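Local coordinates for protein hemin degrading factor (Pseudomonas aeruginosa, PDB 4MF9) that binds heme and probably both traffics it and takes part in its degradation, at residues E241-G246 with L308-K313; L251-A256 with L282-D287; D58-R63 with R172-E177. One frame throughout, in Å; residues are numbered along the deposited sequence.

How the contacts relate
Contacts 1 and 2 lie within one HemS/ChuX family domain of the sequence, with contact 2 nested in the chain between the two strands of contact 1; their centres are about 18 Å apart and the contacts do not touch. Contact 3 sits in the other half, its centre about 44 Å from that of contact 1. Contact 1, partly buried, pairs two strands at the rim of one sheet and adds a salt-bridge network. Contacts 2 and 3 lie at the two outermost strands of the second sheet: at 282-285 a thin, surface apolar touch of a helix without hydrogen bonds, at 59-62 a partly buried, hydrogen-bonded join to the end of a helix.

Contact 1 of 3, residues E241-G246 with L308-K313; sequences ERLDNG and LWRVRK. With HEM (protoporphyrin IX containing Fe), chain C.
Glu241 and Arg310 face each other as an antiparallel hydrogen-bonded pair, Glu241 N giving to Arg310 O at 3.0 Å and Arg310 N returning the bond to Glu241 O. Their side chains run side by side on the same face of the sheet. The bend of Arg310 at chi3 (47°) sets NE beside the glutamate, and Glu241 OE2 takes both NE and NH2, the latter at 2.9 Å. NE arrives on the anti side of the carboxylate, whereas NH2 comes from above its plane. Arg312 NH2 adds a third bond to OE2 at 3.0 Å, so a single oxygen collects three N-H groups from two arginines and a salt-bridge network forms. Leu243 CD2 lies over one face of the Arg310 guanidinium, and Leu243 CB meets Leu308 CD2 at 4.0 Å. On the other face of the sheet Arg242 lays its aliphatic chain over the indole of Trp309: CB stands 4.0 Å from the centroid of the six-membered ring, almost on the ring normal, a CH-pi contact.

Beyond Leu243 the pairing gives way to solvent. A water accepts from Leu308 N at 2.8 Å and lies within bonding distance of Leu243 O and Asn245 OD1, to which it can donate, bridging the parting strands. The more exposed Asp244 reaches forward along the chain, OD2 capping Gly246 N ahead of helix 247-258.

Arg310 NH1 also binds the carbonyls of Ala354 and Phe357, and Arg312 NH2 has a second carboxylate in Glu355, which ties the network to helix 348-355 and the residues just after it. Lys313, a heme-binding residue, lies at the far end of strand 307-313. That strand runs between edge strand 240-243 and strand 320-326, with Trp309 and Val311 packed against Leu232 of helix 228-235.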
loop_
_atom_site.group_PDB
_atom_site.type_symbol
_atom_site.label_atom_id
_atom_site.label_comp_id
_atom_site.label_asym_id
_atom_site.label_seq_id
_atom_site.Cartn_x
_atom_site.Cartn_y
_atom_site.Cartn_z
ATOM N N GLU A 241 -7.501 11.648 18.980
ATOM C CA GLU A 241 -8.503 10.973 19.780
ATOM C C GLU A 241 -8.822 9.605 19.238
ATOM O O GLU A 241 -9.063 9.501 18.117
ATOM C CB GLU A 241 -9.805 11.760 19.764
ATOM C CG GLU A 241 -9.722 13.213 20.140
ATOM C CD GLU A 241 -11.082 13.911 20.057
ATOM O OE1 GLU A 241 -11.660 14.155 21.079
ATOM O OE2 GLU A 241 -11.565 14.216 19.013
ATOM N N ARG A 242 -8.873 8.612 20.072
ATOM C CA ARG A 242 -9.305 7.268 19.654
ATOM C C ARG A 242 -10.794 7.194 19.335
ATOM O O ARG A 242 -11.574 7.778 19.998
ATOM C CB ARG A 242 -8.900 6.222 20.658
ATOM C CG ARG A 242 -8.562 4.857 20.089
ATOM C CD ARG A 242 -8.022 4.006 21.198
ATOM N NE ARG A 242 -7.733 2.652 20.858
ATOM C CZ ARG A 242 -8.445 1.623 21.259
ATOM N NH1 ARG A 242 -9.496 1.829 21.983
ATOM N NH2 ARG A 242 -8.137 0.400 20.923
ATOM N N LEU A 243 -11.129 6.452 18.308
ATOM C CA LEU A 243 -12.499 6.277 17.847
ATOM C C LEU A 243 -12.943 4.817 17.905
ATOM O O LEU A 243 -12.117 3.894 17.892
ATOM C CB LEU A 243 -12.640 6.770 16.407
ATOM C CG LEU A 243 -12.208 8.202 16.133
ATOM C CD1 LEU A 243 -12.234 8.476 14.638
ATOM C CD2 LEU A 243 -13.083 9.203 16.895
ATOM N N ASP A 244 -14.241 4.595 17.952
ATOM C CA ASP A 244 -14.744 3.245 17.928
ATOM C C ASP A 244 -14.320 2.642 16.572
ATOM O O ASP A 244 -14.522 3.211 15.605
ATOM C CB ASP A 244 -16.251 3.263 18.037
ATOM C CG ASP A 244 -16.838 1.887 18.030
ATOM O OD1 ASP A 244 -17.110 1.387 19.107
ATOM O OD2 ASP A 244 -17.016 1.350 16.968
ATOM N N ASN A 245 -13.722 1.482 16.595
ATOM C CA ASN A 245 -13.202 0.862 15.381
ATOM C C ASN A 245 -14.208 0.749 14.248
ATOM O O ASN A 245 -13.834 0.777 13.074
ATOM C CB ASN A 245 -12.616 -0.506 15.703
ATOM C CG ASN A 245 -11.310 -0.410 16.448
ATOM O OD1 ASN A 245 -10.628 0.617 16.404
ATOM N ND2 ASN A 245 -10.944 -1.484 17.137
ATOM N N GLY A 246 -15.488 0.621 14.598
ATOM C CA GLY A 246 -16.522 0.446 13.593
ATOM C C GLY A 246 -16.883 1.734 12.882
ATOM O O GLY A 246 -17.628 1.722 11.909
ATOM N N LEU A 308 -8.293 2.961 16.003
ATOM C CA LEU A 308 -8.741 3.934 15.022
ATOM C C LEU A 308 -8.638 5.315 15.660
ATOM O O LEU A 308 -9.230 5.565 16.728
ATOM C CB LEU A 308 -10.198 3.660 14.622
ATOM C CG LEU A 308 -10.650 4.639 13.538
ATOM C CD1 LEU A 308 -9.744 4.478 12.282
ATOM C CD2 LEU A 308 -12.113 4.472 13.201
ATOM N N TRP A 309 -7.883 6.207 15.020
ATOM C CA TRP A 309 -7.635 7.537 15.577
ATOM C C TRP A 309 -8.051 8.644 14.631
ATOM O O TRP A 309 -7.816 8.558 13.415
ATOM C CB TRP A 309 -6.137 7.701 15.850
ATOM C CG TRP A 309 -5.639 6.893 16.983
ATOM C CD1 TRP A 309 -5.247 5.584 16.953
ATOM C CD2 TRP A 309 -5.456 7.342 18.324
ATOM N NE1 TRP A 309 -4.843 5.188 18.202
ATOM C CE2 TRP A 309 -4.955 6.253 19.062
ATOM C CE3 TRP A 309 -5.668 8.564 18.977
ATOM C CZ2 TRP A 309 -4.668 6.348 20.425
ATOM C CZ3 TRP A 309 -5.374 8.658 20.321
ATOM C CH2 TRP A 309 -4.881 7.558 21.035
ATOM N N ARG A 310 -8.654 9.677 15.184
ATOM C CA ARG A 310 -8.782 10.939 14.532
ATOM C C ARG A 310 -7.523 11.778 14.869
ATOM O O ARG A 310 -7.212 11.933 15.978
ATOM C CB ARG A 310 -10.031 11.697 14.953
ATOM C CG ARG A 310 -10.137 13.124 14.522
ATOM C CD ARG A 310 -11.534 13.756 14.740
ATOM N NE ARG A 310 -12.076 13.483 16.058
ATOM C CZ ARG A 310 -13.287 13.010 16.307
ATOM N NH1 ARG A 310 -14.133 12.746 15.324
ATOM N NH2 ARG A 310 -13.667 12.834 17.544
ATOM N N VAL A 311 -6.856 12.309 13.871
ATOM C CA VAL A 311 -5.589 13.008 14.123
ATOM C C VAL A 311 -5.617 14.380 13.476
ATOM O O VAL A 311 -6.114 14.519 12.355
ATOM C CB VAL A 311 -4.395 12.217 13.543
ATOM C CG1 VAL A 311 -3.053 12.895 13.896
ATOM C CG2 VAL A 311 -4.408 10.784 14.048
ATOM N N ARG A 312 -5.082 15.378 14.167
ATOM C CA ARG A 312 -4.993 16.710 13.658
ATOM C C ARG A 312 -3.537 17.210 13.726
ATOM O O ARG A 312 -2.937 17.196 14.766
ATOM C CB ARG A 312 -5.959 17.687 14.339
ATOM C CG ARG A 312 -7.284 17.131 14.812
ATOM C CD ARG A 312 -8.118 18.168 15.561
ATOM N NE ARG A 312 -9.407 17.649 15.884
ATOM C CZ ARG A 312 -9.677 16.976 16.973
ATOM N NH1 ARG A 312 -8.750 16.780 17.868
ATOM N NH2 ARG A 312 -10.878 16.490 17.145
ATOM N N LYS A 313 -3.006 17.623 12.611
ATOM C CA LYS A 313 -1.650 18.098 12.527
ATOM C C LYS A 313 -1.595 19.519 11.923
ATOM O O LYS A 313 -2.159 19.767 10.923
ATOM C CB LYS A 313 -0.786 17.146 11.691
ATOM C CG LYS A 313 -0.937 15.672 11.936
ATOM C CD LYS A 313 0.148 14.850 11.255
ATOM C CE LYS A 313 -0.415 14.096 10.067
ATOM N NZ LYS A 313 -1.053 12.802 10.361
HETATM C CHA HEM C . 0.287 13.201 2.538
HETATM C CHB HEM C . 0.251 15.374 -1.670
HETATM C CHC HEM C . 4.787 13.946 -2.385
HETATM C CHD HEM C . 4.282 10.874 1.253
HETATM C C1A HEM C . -0.079 13.989 1.484
HETATM C C2A HEM C . -1.268 14.769 1.405
HETATM C C3A HEM C . -1.255 15.382 0.246
HETATM C C4A HEM C . -0.103 14.956 -0.414
HETATM C CMA HEM C . -2.329 16.299 -0.266
HETATM C CAA HEM C . -2.337 14.936 2.426
HETATM C CBA HEM C . -2.764 16.387 2.766
HETATM C CGA HEM C . -1.664 16.997 3.555
HETATM O O1A HEM C . -1.254 18.129 3.310
HETATM O O2A HEM C . -1.187 16.333 4.435
HETATM C C1B HEM C . 1.526 15.150 -2.172
HETATM C C2B HEM C . 1.890 15.743 -3.390
HETATM C C3B HEM C . 3.158 15.384 -3.633
HETATM C C4B HEM C . 3.561 14.522 -2.499
HETATM C CMB HEM C . 1.029 16.643 -4.224
HETATM C CAB HEM C . 3.905 15.845 -4.842
HETATM C CBB HEM C . 4.857 15.195 -5.438
HETATM C C1C HEM C . 5.076 13.003 -1.471
HETATM C C2C HEM C . 6.299 12.378 -1.335
HETATM C C3C HEM C . 6.178 11.501 -0.301
HETATM C C4C HEM C . 4.852 11.577 0.210
HETATM C CMC HEM C . 7.525 12.642 -2.155
HETATM C CAC HEM C . 7.225 10.629 0.176
HETATM C CBC HEM C . 6.877 9.708 1.025
HETATM C C1D HEM C . 3.131 11.273 1.944
HETATM C C2D HEM C . 2.658 10.673 3.229
HETATM C C3D HEM C . 1.561 11.347 3.567
HETATM C C4D HEM C . 1.359 12.336 2.502
HETATM C CMD HEM C . 3.246 9.545 4.048
HETATM C CAD HEM C . 0.712 11.108 4.787
HETATM C CBD HEM C . 1.017 12.191 5.821
HETATM C CGD HEM C . 0.579 12.006 7.242
HETATM O O1D HEM C . -0.036 12.935 7.722
HETATM O O2D HEM C . 0.837 11.025 7.923
HETATM N NA HEM C . 0.625 14.110 0.346
HETATM N NB HEM C . 2.536 14.434 -1.654
HETATM N NC HEM C . 4.256 12.511 -0.541
HETATM N ND HEM C . 2.312 12.244 1.569
HETATM FE FE HEM C . 2.457 13.300 0.072
HETATM O O HOH W 1 -9.947 2.497 18.172
#

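Contact 2 of 3, residues L251-A256 with L282-D287; sequences LFEAAA and LKWLDD
Leu282 reaches from the edge strand 282-285 to the helix 247-258, and its side chain carries most of this small contact. Its CB points at the helix. The first torsion, -74°, sets CG anti to the carbonyl carbon and beside the backbone N, and from CG the branch CD2 makes the touch. CD2 lies 3.6 Å from Phe252 O and 3.8 Å from Glu253 CA, against the backbone of two successive helix residues. It also comes up to the methyl of Ala256, one turn further on, though the modelled spacing there is too short to be trusted. Phe252 O is engaged within the helix, accepting from Ala256 N at 2.7 Å, so the methyl meets a carbonyl that has its partner.

Nearer the surface, Glu253 extends beyond CG toward the indole of Trp284 and crosses it at about a right angle. Glu253 OE2 lies near the plane of the ring at its edge, 3.7 Å from Trp284 NE1. The carboxylate and ring planes are turned 63° apart. Phe289 of the adjacent strand 288-293 packs edge-to-face with Trp284 and also touches Leu282 and Glu253.

No hydrogen bond joins the two segments. This is plain helix-on-sheet packing in an alpha+beta fold with antiparallel sheets: a helix running at 150° to an edge strand, both within the C-terminal HemS/ChuX family domain, with Leu251, Ala254 and Ala255 turned to helix 348-355.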
loop_
_atom_site.group_PDB
_atom_site.type_symbol
_atom_site.label_atom_id
_atom_site.label_comp_id
_atom_site.label_asym_id
_atom_site.label_seq_id
_atom_site.Cartn_x
_atom_site.Cartn_y
_atom_site.Cartn_z
ATOM N N LEU A 251 -17.892 6.193 8.176
ATOM C CA LEU A 251 -17.391 7.404 7.520
ATOM C C LEU A 251 -17.355 7.248 5.998
ATOM O O LEU A 251 -17.714 8.178 5.265
ATOM C CB LEU A 251 -16.015 7.822 8.073
ATOM C CG LEU A 251 -15.489 9.155 7.539
ATOM C CD1 LEU A 251 -14.702 9.899 8.585
ATOM C CD2 LEU A 251 -14.605 8.904 6.321
ATOM N N PHE A 252 -16.902 6.085 5.525
ATOM C CA PHE A 252 -16.961 5.775 4.098
ATOM C C PHE A 252 -18.404 5.886 3.610
ATOM O O PHE A 252 -18.680 6.549 2.602
ATOM C CB PHE A 252 -16.445 4.356 3.830
ATOM C CG PHE A 252 -14.946 4.265 3.628
ATOM C CD1 PHE A 252 -14.349 4.787 2.486
ATOM C CD2 PHE A 252 -14.146 3.616 4.564
ATOM C CE1 PHE A 252 -12.961 4.687 2.296
ATOM C CE2 PHE A 252 -12.769 3.514 4.381
ATOM C CZ PHE A 252 -12.180 4.046 3.242
ATOM N N GLU A 253 -19.317 5.290 4.358
ATOM C CA GLU A 253 -20.728 5.262 4.020
ATOM C C GLU A 253 -21.292 6.667 3.949
ATOM O O GLU A 253 -21.962 7.041 3.030
ATOM C CB GLU A 253 -21.453 4.444 5.063
ATOM C CG GLU A 253 -21.544 2.999 4.696
ATOM C CD GLU A 253 -21.868 2.075 5.823
ATOM O OE1 GLU A 253 -21.808 2.466 6.972
ATOM O OE2 GLU A 253 -22.157 0.913 5.548
ATOM N N ALA A 254 -20.911 7.493 4.908
ATOM C CA ALA A 254 -21.363 8.879 4.945
ATOM C C ALA A 254 -20.756 9.676 3.793
ATOM O O ALA A 254 -21.434 10.493 3.178
ATOM C CB ALA A 254 -21.016 9.515 6.281
ATOM N N ALA A 255 -19.476 9.443 3.505
ATOM C CA ALA A 255 -18.806 10.109 2.385
ATOM C C ALA A 255 -19.407 9.663 1.053
ATOM O O ALA A 255 -19.488 10.437 0.092
ATOM C CB ALA A 255 -17.299 9.823 2.411
ATOM N N ALA A 256 -19.803 8.400 0.987
ATOM C CA ALA A 256 -20.446 7.901 -0.212
ATOM C C ALA A 256 -21.751 8.660 -0.395
ATOM O O ALA A 256 -22.085 9.086 -1.503
ATOM C CB ALA A 256 -20.704 6.427 -0.093
ATOM N N LEU A 282 -20.370 0.901 -2.336
ATOM C CA LEU A 282 -19.790 0.308 -1.184
ATOM C C LEU A 282 -20.496 -0.989 -0.818
ATOM O O LEU A 282 -21.667 -1.075 -0.960
ATOM C CB LEU A 282 -19.885 1.270 0.001
ATOM C CG LEU A 282 -19.005 2.516 0.122
ATOM C CD1 LEU A 282 -18.353 2.899 -1.153
ATOM C CD2 LEU A 282 -19.734 3.701 0.742
ATOM N N LYS A 283 -19.775 -1.960 -0.311
ATOM C CA LYS A 283 -20.387 -3.204 0.076
ATOM C C LYS A 283 -19.670 -4.030 1.133
ATOM O O LYS A 283 -18.472 -4.208 1.070
ATOM C CB LYS A 283 -20.577 -4.032 -1.191
ATOM C CG LYS A 283 -20.980 -5.453 -0.957
ATOM C CD LYS A 283 -22.466 -5.585 -0.871
ATOM C CE LYS A 283 -23.067 -5.556 -2.246
ATOM N NZ LYS A 283 -23.386 -6.827 -2.901
ATOM N N TRP A 284 -20.426 -4.590 2.036
ATOM C CA TRP A 284 -19.949 -5.548 2.974
ATOM C C TRP A 284 -19.976 -6.983 2.408
ATOM O O TRP A 284 -20.888 -7.367 1.762
ATOM C CB TRP A 284 -20.822 -5.534 4.199
ATOM C CG TRP A 284 -20.613 -4.390 5.132
ATOM C CD1 TRP A 284 -21.314 -3.245 5.173
ATOM C CD2 TRP A 284 -19.617 -4.293 6.103
ATOM N NE1 TRP A 284 -20.824 -2.439 6.144
ATOM C CE2 TRP A 284 -19.786 -3.081 6.752
ATOM C CE3 TRP A 284 -18.596 -5.136 6.519
ATOM C CZ2 TRP A 284 -18.930 -2.665 7.774
ATOM C CZ3 TRP A 284 -17.768 -4.723 7.534
ATOM C CH2 TRP A 284 -17.937 -3.512 8.147
ATOM N N LEU A 285 -18.980 -7.784 2.698
ATOM C CA LEU A 285 -19.043 -9.204 2.508
ATOM C C LEU A 285 -18.320 -9.768 3.650
ATOM O O LEU A 285 -17.138 -9.632 3.726
ATOM C CB LEU A 285 -18.343 -9.628 1.207
ATOM C CG LEU A 285 -18.714 -10.901 0.432
ATOM C CD1 LEU A 285 -20.117 -11.324 0.667
ATOM C CD2 LEU A 285 -18.521 -10.547 -1.014
ATOM N N ASP A 286 -19.061 -10.366 4.565
ATOM C CA ASP A 286 -18.495 -10.923 5.756
ATOM C C ASP A 286 -17.689 -9.802 6.471
ATOM O O ASP A 286 -18.179 -8.712 6.554
ATOM C CB ASP A 286 -17.708 -12.164 5.424
ATOM C CG ASP A 286 -18.608 -13.378 5.198
ATOM O OD1 ASP A 286 -19.824 -13.223 5.287
ATOM O OD2 ASP A 286 -18.047 -14.435 4.963
ATOM N N ASP A 287 -16.475 -10.084 6.900
ATOM C CA ASP A 287 -15.633 -9.096 7.613
ATOM C C ASP A 287 -15.004 -8.052 6.688
ATOM O O ASP A 287 -14.312 -7.124 7.154
ATOM C CB ASP A 287 -14.497 -9.794 8.368
ATOM C CG ASP A 287 -14.985 -10.666 9.502
ATOM O OD1 ASP A 287 -16.112 -10.441 10.002
ATOM O OD2 ASP A 287 -14.217 -11.574 9.903
#

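Contact 3 of 3, residues D58-R63 with R172-E177; sequences DAVRLR and RLRAAE
Leu62 and Arg174 form a single bridge, CA to CA 4.3 Å, where the chain leaving helix 166-173 crosses the end of strand 59-62, at the edge of a nine-stranded antiparallel sheet. The touching parts run 92° apart, so the pairing stays local. Two backbone bonds flank the bridge: Arg63 N to Leu173 O at 2.7 Å, and Ala175 N to Arg61 O at 3.0 Å, the latter nearly straight at the hydrogen (173°).

The side chains fit around this crossing in different ways. The CD2 methyl of Leu62 packs 4.0 Å from Leu173 CB. Arg61, with CG anti to the backbone N, bends at chi2 and chi3; its CG rests 3.7 Å from Ala175 CB, while its chain also touches Ala126 and Phe128 of strand 124-133. Val60 points its branches at Arg174, whose guanidinium has CG1 over one face and CG2 3.6 Å from NH2. Gln178, just past the crossing, accepts from Arg61 N and donates to Ala175 O, securing the same strand to the loop.

In Arg63, CG is anti to the carbonyl carbon and lies 3.7 Å from Ala175 CA; the bend at chi3 (-51°) turns NE out of the extended line, and the guanidinium beyond it reaches the helix end. The Arg63 side chain crosses that of Leu173 at about a right angle, and Leu173 CD1 lies over one face of the guanidinium. At the edge of that group, Arg63 NH1 donates in plane to a lone pair of Arg172 O, at 3.0 Å.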
loop_
_atom_site.group_PDB
_atom_site.type_symbol
_atom_site.label_atom_id
_atom_site.label_comp_id
_atom_site.label_asym_id
_atom_site.label_seq_id
_atom_site.Cartn_x
_atom_site.Cartn_y
_atom_site.Cartn_z
ATOM N N ASP A 58 5.775 -19.804 -16.488
ATOM C CA ASP A 58 5.024 -18.649 -16.979
ATOM C C ASP A 58 5.489 -17.298 -16.400
ATOM O O ASP A 58 4.790 -16.295 -16.540
ATOM C CB ASP A 58 3.518 -18.826 -16.769
ATOM C CG ASP A 58 3.135 -18.974 -15.310
ATOM O OD1 ASP A 58 4.026 -18.928 -14.436
ATOM O OD2 ASP A 58 1.921 -19.131 -15.031
ATOM N N ALA A 59 6.655 -17.285 -15.757
ATOM C CA ALA A 59 7.263 -16.050 -15.252
ATOM C C ALA A 59 8.666 -15.823 -15.804
ATOM O O ALA A 59 9.390 -16.777 -16.089
ATOM C CB ALA A 59 7.304 -16.057 -13.727
ATOM N N VAL A 60 9.042 -14.553 -15.947
ATOM C CA VAL A 60 10.400 -14.154 -16.323
ATOM C C VAL A 60 10.937 -13.222 -15.233
ATOM O O VAL A 60 10.233 -12.303 -14.784
ATOM C CB VAL A 60 10.430 -13.423 -17.696
ATOM C CG1 VAL A 60 11.829 -12.881 -17.997
ATOM C CG2 VAL A 60 9.949 -14.334 -18.827
ATOM N N ARG A 61 12.158 -13.451 -14.773
ATOM C CA ARG A 61 12.761 -12.593 -13.792
ATOM C C ARG A 61 13.303 -11.378 -14.490
ATOM O O ARG A 61 13.908 -11.524 -15.497
ATOM C CB ARG A 61 13.788 -13.294 -12.937
ATOM C CG ARG A 61 14.816 -12.397 -12.295
ATOM C CD ARG A 61 14.511 -12.087 -10.847
ATOM N NE ARG A 61 14.904 -13.184 -10.014
ATOM C CZ ARG A 61 15.571 -13.156 -8.865
ATOM N NH1 ARG A 61 16.046 -12.068 -8.327
ATOM N NH2 ARG A 61 15.821 -14.293 -8.297
ATOM N N LEU A 62 13.011 -10.192 -13.959
ATOM C CA LEU A 62 13.478 -8.962 -14.581
ATOM C C LEU A 62 14.602 -8.375 -13.737
ATOM O O LEU A 62 14.795 -8.771 -12.585
ATOM C CB LEU A 62 12.339 -7.951 -14.726
ATOM C CG LEU A 62 11.092 -8.315 -15.535
ATOM C CD1 LEU A 62 10.143 -7.122 -15.576
ATOM C CD2 LEU A 62 11.445 -8.783 -16.959
ATOM N N ARG A 63 15.366 -7.471 -14.280
ATOM C CA ARG A 63 16.360 -6.797 -13.468
ATOM C C ARG A 63 15.697 -5.786 -12.536
ATOM O O ARG A 63 14.803 -5.156 -12.921
ATOM C CB ARG A 63 17.424 -6.125 -14.299
ATOM C CG ARG A 63 18.045 -6.979 -15.359
ATOM C CD ARG A 63 19.230 -6.254 -15.946
ATOM N NE ARG A 63 18.912 -4.913 -16.343
ATOM C CZ ARG A 63 18.306 -4.615 -17.476
ATOM N NH1 ARG A 63 17.949 -5.568 -18.275
ATOM N NH2 ARG A 63 18.007 -3.399 -17.784
ATOM N N ARG A 172 13.724 -6.389 -22.794
ATOM C CA ARG A 172 14.640 -5.307 -22.447
ATOM C C ARG A 172 15.091 -5.351 -20.988
ATOM O O ARG A 172 16.248 -5.042 -20.668
ATOM C CB ARG A 172 13.966 -3.968 -22.751
ATOM C CG ARG A 172 14.694 -2.742 -22.236
ATOM C CD ARG A 172 14.073 -1.491 -22.830
ATOM N NE ARG A 172 12.639 -1.673 -23.056
ATOM C CZ ARG A 172 11.851 -0.771 -23.632
ATOM N NH1 ARG A 172 12.362 0.382 -24.049
ATOM N NH2 ARG A 172 10.558 -1.024 -23.798
ATOM N N LEU A 173 14.173 -5.745 -20.109
ATOM C CA LEU A 173 14.423 -5.787 -18.670
ATOM C C LEU A 173 14.762 -7.181 -18.151
ATOM O O LEU A 173 15.066 -7.346 -16.974
ATOM C CB LEU A 173 13.199 -5.261 -17.906
ATOM C CG LEU A 173 13.124 -3.763 -17.622
ATOM C CD1 LEU A 173 14.343 -3.281 -16.819
ATOM C CD2 LEU A 173 12.985 -2.967 -18.894
ATOM N N ARG A 174 14.710 -8.191 -18.998
ATOM C CA ARG A 174 14.936 -9.547 -18.578
ATOM C C ARG A 174 16.313 -9.748 -17.945
ATOM O O ARG A 174 17.290 -9.345 -18.472
ATOM C CB ARG A 174 14.700 -10.481 -19.757
ATOM C CG ARG A 174 15.540 -11.728 -19.852
ATOM C CD ARG A 174 15.357 -12.310 -21.228
ATOM N NE ARG A 174 14.332 -13.283 -21.088
ATOM C CZ ARG A 174 13.187 -13.270 -21.723
ATOM N NH1 ARG A 174 12.910 -12.358 -22.624
ATOM N NH2 ARG A 174 12.362 -14.233 -21.462
ATOM N N ALA A 175 16.334 -10.392 -16.798
ATOM C CA ALA A 175 17.576 -10.617 -16.067
ATOM C C ALA A 175 18.399 -11.691 -16.772
ATOM O O ALA A 175 17.841 -12.590 -17.410
ATOM C CB ALA A 175 17.276 -11.036 -14.650
ATOM N N ALA A 176 19.720 -11.607 -16.644
ATOM C CA ALA A 176 20.614 -12.577 -17.285
ATOM C C ALA A 176 20.505 -13.949 -16.621
ATOM O O ALA A 176 20.412 -14.979 -17.292
ATOM C CB ALA A 176 22.044 -12.075 -17.258
ATOM N N GLU A 177 20.524 -13.978 -15.309
ATOM C CA GLU A 177 20.315 -15.205 -14.605
ATOM C C GLU A 177 18.885 -15.368 -14.207
ATOM O O GLU A 177 18.461 -14.917 -13.222
ATOM C CB GLU A 177 21.259 -15.365 -13.396
ATOM C CG GLU A 177 21.308 -14.228 -12.419
ATOM C CD GLU A 177 21.838 -12.911 -12.960
ATOM O OE1 GLU A 177 21.072 -12.180 -13.593
ATOM O OE2 GLU A 177 23.026 -12.597 -12.699
#